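Side-chain contacts in PelD (Pseudomonas aeruginosa, PDB 4EU0), which binds the second messenger cyclic di-GMP, mainly through its GGDEF-like domain, as an effector involved in pellicle formation: residues R48-Y51 with P55-Q58; E65-D70 with A122-P127; R77-R82 with C107-D112. All coordinates share one frame; numbering follows the deposited sequence.

Interaction 1 of 3, residues R48-Y51 with P55-Q58; sequences RVRY and PEPQ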
loop_
_atom_site.group_PDB
_atom_site.type_symbol
_atom_site.label_atom_id
_atom_site.label_comp_id
_atom_site.label_asym_id
_atom_site.label_seq_id
_atom_site.Cartn_x
_atom_site.Cartn_y
_atom_site.Cartn_z
ATOM N N ARG A 48 2.828 -16.852 12.697
ATOM C CA ARG A 48 4.057 -16.125 12.397
ATOM C C ARG A 48 4.967 -16.985 11.525
ATOM O O ARG A 48 5.070 -18.193 11.726
ATOM C CB ARG A 48 4.788 -15.716 13.681
ATOM C CG ARG A 48 6.109 -14.987 13.438
ATOM C CD ARG A 48 6.902 -14.753 14.721
ATOM N NE ARG A 48 6.207 -13.872 15.661
ATOM C CZ ARG A 48 6.166 -12.543 15.583
ATOM N NH1 ARG A 48 6.774 -11.889 14.596
ATOM N NH2 ARG A 48 5.502 -11.857 16.504
ATOM N N VAL A 49 5.620 -16.355 10.554
ATOM C CA VAL A 49 6.599 -17.039 9.720
ATOM C C VAL A 49 8.001 -16.533 10.057
ATOM O O VAL A 49 8.240 -15.325 10.064
ATOM C CB VAL A 49 6.292 -16.857 8.219
ATOM C CG1 VAL A 49 7.404 -17.442 7.358
ATOM C CG2 VAL A 49 4.954 -17.512 7.876
ATOM N N ARG A 50 8.908 -17.467 10.336
ATOM C CA ARG A 50 10.295 -17.141 10.698
ATOM C C ARG A 50 11.089 -16.652 9.487
ATOM O O ARG A 50 10.604 -16.700 8.358
ATOM C CB ARG A 50 10.998 -18.347 11.323
ATOM C CG ARG A 50 10.222 -19.030 12.426
ATOM C CD ARG A 50 11.121 -19.963 13.219
ATOM N NE ARG A 50 10.414 -21.162 13.667
ATOM C CZ ARG A 50 9.587 -21.214 14.710
ATOM N NH1 ARG A 50 9.341 -20.126 15.430
ATOM N NH2 ARG A 50 8.997 -22.360 15.029
ATOM N N TYR A 51 12.317 -16.192 9.729
ATOM C CA TYR A 51 13.158 -15.655 8.660
ATOM C C TYR A 51 13.477 -16.685 7.571
ATOM O O TYR A 51 13.558 -16.336 6.392
ATOM C CB TYR A 51 14.451 -15.061 9.231
ATOM C CG TYR A 51 15.277 -14.325 8.202
ATOM C CD1 TYR A 51 14.819 -13.136 7.635
ATOM C CD2 TYR A 51 16.513 -14.819 7.790
ATOM C CE1 TYR A 51 15.574 -12.455 6.686
ATOM C CE2 TYR A 51 17.274 -14.145 6.841
ATOM C CZ TYR A 51 16.799 -12.966 6.297
ATOM O OH TYR A 51 17.538 -12.293 5.356
ATOM N N PRO A 55 6.994 -21.961 9.326
ATOM C CA PRO A 55 5.939 -21.392 10.167
ATOM C C PRO A 55 6.052 -21.763 11.643
ATOM O O PRO A 55 6.508 -22.858 11.977
ATOM C CB PRO A 55 4.663 -21.998 9.575
ATOM C CG PRO A 55 5.096 -23.311 9.026
ATOM C CD PRO A 55 6.540 -23.176 8.620
ATOM N N GLU A 56 5.628 -20.848 12.509
ATOM C CA GLU A 56 5.557 -21.110 13.945
ATOM C C GLU A 56 4.185 -21.718 14.258
ATOM O O GLU A 56 3.159 -21.062 14.059
ATOM C CB GLU A 56 5.793 -19.814 14.725
ATOM C CG GLU A 56 6.008 -19.992 16.218
ATOM C CD GLU A 56 6.695 -18.798 16.858
ATOM O OE1 GLU A 56 6.548 -17.670 16.342
ATOM O OE2 GLU A 56 7.392 -18.993 17.878
ATOM N N PRO A 57 4.165 -22.984 14.727
ATOM C CA PRO A 57 2.941 -23.772 14.951
ATOM C C PRO A 57 1.923 -23.124 15.895
ATOM O O PRO A 57 0.717 -23.223 15.659
ATOM C CB PRO A 57 3.474 -25.079 15.547
ATOM C CG PRO A 57 4.861 -25.186 15.028
ATOM C CD PRO A 57 5.376 -23.777 15.008
ATOM N N GLN A 58 2.417 -22.475 16.949
ATOM C CA GLN A 58 1.585 -21.741 17.904
ATOM C C GLN A 58 0.766 -20.653 17.191
ATOM O O GLN A 58 1.338 -19.691 16.676
ATOM C CB GLN A 58 2.484 -21.116 18.978
ATOM C CG GLN A 58 1.756 -20.474 20.151
ATOM C CD GLN A 58 1.580 -21.420 21.317
ATOM O OE1 GLN A 58 2.361 -21.398 22.271
ATOM N NE2 GLN A 58 0.560 -22.269 21.244
HETATM O O HOH W 1 2.585 -18.654 14.829
HETATM O O HOH W 2 4.432 -16.457 17.007
HETATM O O HOH W 3 9.017 -17.385 15.246
HETATM O O HOH W 4 9.891 -23.332 12.175
#
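Arg48 and Glu56 are joined backbone to backbone: Glu56 N donates to Arg48 O at 2.8 Å, almost straight at 170°. This bond lies in the hairpin-like connection between strands 43-48 and 61-63 of the GAF domain, where Val49 and Pro55 make a single beta bridge. Water 1 adds a second link, accepting from Arg48 N at 2.8 Å and donating to the carbonyl oxygens of Glu56 and Gln58.

Among the side chains, the Glu56 carboxylate is shared by two arginines in a salt-bridge network. Its OE2 meets the guanidinium edge of Arg50 in plane, with NH1 and OE2 3.3 Å apart, yet the guanidinium and carboxylate planes stand 72° from each other. Arg48 approaches the other oxygen: its side chain runs alongside that of Glu56, and the ion pair from Arg48 NE to Glu56 OE1 is long, 3.9 Å. The aliphatic part of Arg48 comes nearer than its charged nitrogen, since CD lies 3.4 Å from Glu56 OE1. Water 2 fills in, donating to OE1 and accepting only a weak bond from Arg48 NE.

With CG anti to the backbone N (chi1 -169°) and the rest of the chain extended, Glu56 carries its carboxylate between the two arginines. The Arg50 chain crosses it at about a right angle and bends at chi3, laying one guanidinium face over Glu56 CA. Arg50 NH2 also comes within 3.9 Å of Pro57 CD. Water 4 is held by Arg50 NE at 2.7 Å.

Away from the charged groups, Val49 and Pro55 both pack on Leu80 of helix 74-82; at the bridge itself, Val49 CA and Pro55 CA are 4.4 Å apart.

Interaction 2 of 3, residues E65-D70 with A122-P127; sequences EMPALD and AVEQMP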
loop_
_atom_site.group_PDB
_atom_site.type_symbol
_atom_site.label_atom_id
_atom_site.label_comp_id
_atom_site.label_asym_id
_atom_site.label_seq_id
_atom_site.Cartn_x
_atom_site.Cartn_y
_atom_site.Cartn_z
ATOM N N GLU A 65 -13.523 -23.622 14.527
ATOM C CA GLU A 65 -12.897 -24.737 15.233
ATOM C C GLU A 65 -11.590 -25.111 14.534
ATOM O O GLU A 65 -11.529 -26.067 13.757
ATOM C CB GLU A 65 -13.855 -25.932 15.322
ATOM C CG GLU A 65 -13.925 -26.575 16.705
ATOM C CD GLU A 65 -14.452 -25.621 17.770
ATOM O OE1 GLU A 65 -15.486 -24.961 17.529
ATOM O OE2 GLU A 65 -13.828 -25.528 18.845
ATOM N N MET A 66 -10.554 -24.331 14.828
ATOM C CA MET A 66 -9.263 -24.391 14.146
ATOM C C MET A 66 -8.418 -25.603 14.558
ATOM O O MET A 66 -7.970 -25.680 15.702
ATOM C CB MET A 66 -8.497 -23.101 14.450
ATOM C CG MET A 66 -7.472 -22.673 13.423
ATOM S SD MET A 66 -5.955 -23.642 13.343
ATOM C CE MET A 66 -5.380 -23.639 15.045
ATOM N N PRO A 67 -8.185 -26.544 13.621
ATOM C CA PRO A 67 -7.275 -27.666 13.878
ATOM C C PRO A 67 -5.808 -27.238 13.799
ATOM O O PRO A 67 -5.464 -26.356 13.010
ATOM C CB PRO A 67 -7.601 -28.647 12.750
ATOM C CG PRO A 67 -8.094 -27.784 11.637
ATOM C CD PRO A 67 -8.816 -26.644 12.291
ATOM N N ALA A 68 -4.956 -27.868 14.601
ATOM C CA ALA A 68 -3.536 -27.509 14.672
ATOM C C ALA A 68 -2.795 -27.699 13.345
ATOM O O ALA A 68 -3.082 -28.632 12.595
ATOM C CB ALA A 68 -2.853 -28.303 15.780
ATOM N N LEU A 69 -1.855 -26.795 13.054
ATOM C CA LEU A 69 -0.958 -26.945 11.904
ATOM C C LEU A 69 0.061 -28.031 12.209
ATOM O O LEU A 69 0.850 -27.895 13.149
ATOM C CB LEU A 69 -0.214 -25.638 11.600
ATOM C CG LEU A 69 -0.766 -24.538 10.694
ATOM C CD1 LEU A 69 0.353 -23.547 10.422
ATOM C CD2 LEU A 69 -1.333 -25.063 9.379
ATOM N N ASP A 70 0.049 -29.101 11.416
ATOM C CA ASP A 70 0.924 -30.256 11.656
ATOM C C ASP A 70 2.380 -30.001 11.244
ATOM O O ASP A 70 2.829 -28.849 11.225
ATOM C CB ASP A 70 0.364 -31.529 10.992
ATOM C CG ASP A 70 0.091 -31.357 9.502
ATOM O OD1 ASP A 70 0.825 -30.607 8.821
ATOM O OD2 ASP A 70 -0.862 -31.994 9.005
ATOM N N ALA A 122 -3.741 -19.634 7.170
ATOM C CA ALA A 122 -4.088 -21.007 6.808
ATOM C C ALA A 122 -5.590 -21.189 6.932
ATOM O O ALA A 122 -6.152 -21.036 8.015
ATOM C CB ALA A 122 -3.354 -22.008 7.703
ATOM N N VAL A 123 -6.243 -21.489 5.815
ATOM C CA VAL A 123 -7.700 -21.617 5.802
ATOM C C VAL A 123 -8.109 -23.080 5.696
ATOM O O VAL A 123 -7.769 -23.755 4.724
ATOM C CB VAL A 123 -8.339 -20.810 4.655
ATOM C CG1 VAL A 123 -9.857 -20.981 4.677
ATOM C CG2 VAL A 123 -7.961 -19.329 4.755
ATOM N N GLU A 124 -8.831 -23.556 6.708
ATOM C CA GLU A 124 -9.356 -24.914 6.713
ATOM C C GLU A 124 -10.735 -25.000 6.065
ATOM O O GLU A 124 -11.056 -25.998 5.423
ATOM C CB GLU A 124 -9.370 -25.528 8.121
ATOM C CG GLU A 124 -9.185 -24.557 9.280
ATOM C CD GLU A 124 -7.730 -24.399 9.729
ATOM O OE1 GLU A 124 -6.833 -25.022 9.111
ATOM O OE2 GLU A 124 -7.488 -23.657 10.716
ATOM N N GLN A 125 -11.536 -23.948 6.225
ATOM C CA GLN A 125 -12.887 -23.930 5.667
ATOM C C GLN A 125 -13.339 -22.539 5.222
ATOM O O GLN A 125 -13.324 -21.577 5.992
ATOM C CB GLN A 125 -13.890 -24.515 6.670
ATOM C CG GLN A 125 -15.305 -24.719 6.112
ATOM C CD GLN A 125 -16.322 -25.013 7.194
ATOM O OE1 GLN A 125 -16.202 -25.996 7.926
ATOM N NE2 GLN A 125 -17.346 -24.169 7.288
ATOM N N MET A 126 -13.745 -22.457 3.962
ATOM C CA MET A 126 -14.461 -21.304 3.431
ATOM C C MET A 126 -15.546 -21.864 2.519
ATOM O O MET A 126 -15.370 -22.951 1.967
ATOM C CB MET A 126 -13.519 -20.382 2.649
ATOM C CG MET A 126 -12.626 -21.119 1.668
ATOM S SD MET A 126 -11.445 -20.047 0.837
ATOM C CE MET A 126 -10.314 -19.534 2.103
ATOM N N PRO A 127 -16.678 -21.148 2.379
ATOM C CA PRO A 127 -17.749 -21.607 1.496
ATOM C C PRO A 127 -17.250 -21.818 0.064
ATOM O O PRO A 127 -16.463 -21.026 -0.440
ATOM C CB PRO A 127 -18.766 -20.461 1.539
ATOM C CG PRO A 127 -18.505 -19.745 2.800
ATOM C CD PRO A 127 -17.048 -19.925 3.113
#
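Glu124, the residue that meets Met66 and Pro67, belongs to a classic beta bulge where strand 117-123 of the GAF domain sheet gives way to a loop: two successive residues, Glu124 and Gln125, stand opposite the single residue Ile43, and the chain changes direction. The loop that follows strand 61-63 passes over this corner without a hydrogen bond across the contact.

The Pro67 ring and the Glu124 side chain come at each other from opposite directions. A bend at chi2 (-93°) swings the carboxyl group round, so that the ring meets both the methylene and the carboxyl carbon: Pro67 CD is 3.7 Å from Glu124 CG and 3.6 Å from Glu124 CD. Met66 lies against the same carboxylate, on the OE2 side. The model puts the two too close there, so the detail of that approach is doubtful. Glu124 OE2 is buried by the contact and has no polar partner in the model.

Met66 and Leu69 also both touch Tyr47 of strand 43-48, so the loop touches two neighbouring strands. Further along, the contact is purely apolar: one branch of Leu69 reaches the strand, with CD2 4.0 Å from Ala122 CB.

Interaction 3 of 3, residues R77-R82 with C107-D112; sequences RTCLER and CVPLVD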
loop_
_atom_site.group_PDB
_atom_site.type_symbol
_atom_site.label_atom_id
_atom_site.label_comp_id
_atom_site.label_asym_id
_atom_site.label_seq_id
_atom_site.Cartn_x
_atom_site.Cartn_y
_atom_site.Cartn_z
ATOM N N ARG A 77 3.824 -25.761 2.904
ATOM C CA ARG A 77 5.186 -25.760 2.368
ATOM C C ARG A 77 5.292 -25.093 1.000
ATOM O O ARG A 77 6.202 -24.292 0.773
ATOM C CB ARG A 77 5.799 -27.174 2.354
ATOM C CG ARG A 77 6.218 -27.708 3.728
ATOM C CD ARG A 77 6.886 -26.644 4.620
ATOM N NE ARG A 77 8.069 -26.032 4.011
ATOM C CZ ARG A 77 8.507 -24.801 4.280
ATOM N NH1 ARG A 77 7.872 -24.029 5.152
ATOM N NH2 ARG A 77 9.590 -24.339 3.672
ATOM N N THR A 78 4.357 -25.403 0.102
ATOM C CA THR A 78 4.348 -24.794 -1.228
ATOM C C THR A 78 4.113 -23.289 -1.133
ATOM O O THR A 78 4.737 -22.524 -1.860
ATOM C CB THR A 78 3.283 -25.405 -2.165
ATOM O OG1 THR A 78 1.985 -25.258 -1.577
ATOM C CG2 THR A 78 3.565 -26.877 -2.423
ATOM N N CYS A 79 3.215 -22.882 -0.233
ATOM C CA CYS A 79 2.903 -21.467 -0.001
ATOM C C CYS A 79 4.151 -20.692 0.401
ATOM O O CYS A 79 4.447 -19.634 -0.155
ATOM C CB CYS A 79 1.852 -21.329 1.104
ATOM S SG CYS A 79 1.536 -19.628 1.659
ATOM N N LEU A 80 4.872 -21.235 1.375
ATOM C CA LEU A 80 6.036 -20.560 1.929
ATOM C C LEU A 80 7.259 -20.608 1.016
ATOM O O LEU A 80 8.098 -19.712 1.065
ATOM C CB LEU A 80 6.355 -21.080 3.337
ATOM C CG LEU A 80 5.272 -20.798 4.392
ATOM C CD1 LEU A 80 5.676 -21.337 5.749
ATOM C CD2 LEU A 80 4.929 -19.306 4.482
ATOM N N GLU A 81 7.338 -21.637 0.173
ATOM C CA GLU A 81 8.424 -21.765 -0.801
ATOM C C GLU A 81 8.228 -20.852 -2.010
ATOM O O GLU A 81 9.200 -20.349 -2.578
ATOM C CB GLU A 81 8.578 -23.219 -1.254
ATOM C CG GLU A 81 9.382 -24.085 -0.289
ATOM C CD GLU A 81 9.516 -25.532 -0.739
ATOM O OE1 GLU A 81 9.781 -26.390 0.128
ATOM O OE2 GLU A 81 9.360 -25.818 -1.948
ATOM N N ARG A 82 6.970 -20.637 -2.391
ATOM C CA ARG A 82 6.638 -19.784 -3.529
ATOM C C ARG A 82 6.507 -18.321 -3.122
ATOM O O ARG A 82 6.670 -17.424 -3.950
ATOM C CB ARG A 82 5.323 -20.238 -4.157
ATOM C CG ARG A 82 5.251 -20.094 -5.669
ATOM C CD ARG A 82 5.730 -21.358 -6.365
ATOM N NE ARG A 82 5.193 -21.460 -7.722
ATOM C CZ ARG A 82 5.295 -22.534 -8.502
ATOM N NH1 ARG A 82 5.918 -23.626 -8.075
ATOM N NH2 ARG A 82 4.766 -22.513 -9.718
ATOM N N CYS A 107 -3.799 -21.437 1.525
ATOM C CA CYS A 107 -2.764 -20.784 2.310
ATOM C C CYS A 107 -2.400 -19.442 1.694
ATOM O O CYS A 107 -2.104 -19.367 0.499
ATOM C CB CYS A 107 -1.525 -21.665 2.391
ATOM S SG CYS A 107 -1.685 -22.963 3.583
ATOM N N VAL A 108 -2.427 -18.388 2.510
ATOM C CA VAL A 108 -2.095 -17.042 2.030
ATOM C C VAL A 108 -0.930 -16.466 2.847
ATOM O O VAL A 108 -1.076 -16.222 4.047
ATOM C CB VAL A 108 -3.305 -16.055 2.084
ATOM C CG1 VAL A 108 -3.014 -14.814 1.251
ATOM C CG2 VAL A 108 -4.591 -16.716 1.585
ATOM N N PRO A 109 0.231 -16.249 2.202
ATOM C CA PRO A 109 1.324 -15.648 2.949
ATOM C C PRO A 109 1.148 -14.134 2.993
ATOM O O PRO A 109 0.608 -13.546 2.049
ATOM C CB PRO A 109 2.542 -16.016 2.114
ATOM C CG PRO A 109 2.025 -15.978 0.706
ATOM C CD PRO A 109 0.577 -16.427 0.779
ATOM N N LEU A 110 1.577 -13.517 4.089
ATOM C CA LEU A 110 1.579 -12.066 4.199
ATOM C C LEU A 110 3.008 -11.621 3.922
ATOM O O LEU A 110 3.920 -11.852 4.729
ATOM C CB LEU A 110 1.094 -11.614 5.584
ATOM C CG LEU A 110 -0.385 -11.683 5.972
ATOM C CD1 LEU A 110 -0.956 -13.110 6.051
ATOM C CD2 LEU A 110 -0.554 -10.990 7.309
ATOM N N VAL A 111 3.201 -11.034 2.745
ATOM C CA VAL A 111 4.532 -10.750 2.218
ATOM C C VAL A 111 4.693 -9.246 2.020
ATOM O O VAL A 111 3.888 -8.623 1.322
ATOM C CB VAL A 111 4.771 -11.467 0.862
ATOM C CG1 VAL A 111 6.228 -11.354 0.436
ATOM C CG2 VAL A 111 4.366 -12.938 0.924
ATOM N N ASP A 112 5.723 -8.670 2.638
ATOM C CA ASP A 112 6.003 -7.244 2.462
ATOM C C ASP A 112 6.592 -6.922 1.080
ATOM O O ASP A 112 6.857 -7.827 0.282
ATOM C CB ASP A 112 6.855 -6.674 3.631
ATOM C CG ASP A 112 8.323 -7.112 3.598
ATOM O OD1 ASP A 112 8.831 -7.601 2.563
ATOM O OD2 ASP A 112 8.998 -6.954 4.644
#
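Helix 77-82 runs over strand 107-111 with the axes 8.2 Å apart and their directions 32° from parallel, and the backbones are nearest at Cys79 and Cys107, whose CA atoms are 6.2 Å apart. Small side chains allow that approach. Each cysteine points its beta carbon toward the opposing element and the two touch, Cys79 CB to Cys107 CB at 3.6 Å, but the sulfurs diverge: Cys79 SG and Cys107 SG are 5.0 Å apart, so there is no disulfide.

Cys79 does most of the work on the helix side. Its SG, anti to the backbone N at chi1 172°, is carried on past Cys107 to the ring of Pro109. There it touches several ring atoms, with Pro109 CD the nearest at 3.5 Å and CB and CG both at 3.8 Å. Cys107 and Pro109 thus present alternate positions of the strand to the helix. Between them Val108 points away and packs on Ala143 of helix 133-150. Val86, on the neighbouring short strand 86-87, touches both cysteines.

Strand 106-111 is therefore covered by helix 74-82 on one face and helix 133-150 on the other, the layered packing of helices about a central antiparallel sheet that is typical of a GAF domain.

Strand 43-48 leads into interaction 1, a short closure that pins residues 48-51 to 55-58 before strand 61-63 begins. The chain then enters the loop 65-70, where interaction 2 opens; it closes more than fifty residues later, where strand 117-123 gives way to a loop. Interaction 3 opens and closes within that span, joining helix 74-82 to strand 106-111. Interactions 1 and 2 follow in series and do not touch. Interactions 1 and 3 do, chiefly where Leu80 meets Val49 and Pro55; Leu80 CD1 lies 3.5 Å from Pro55 CD. Interactions 2 and 3 reach adjacent strands of one sheet. All three lie within the GAF domain, away from the cyclic di-GMP site.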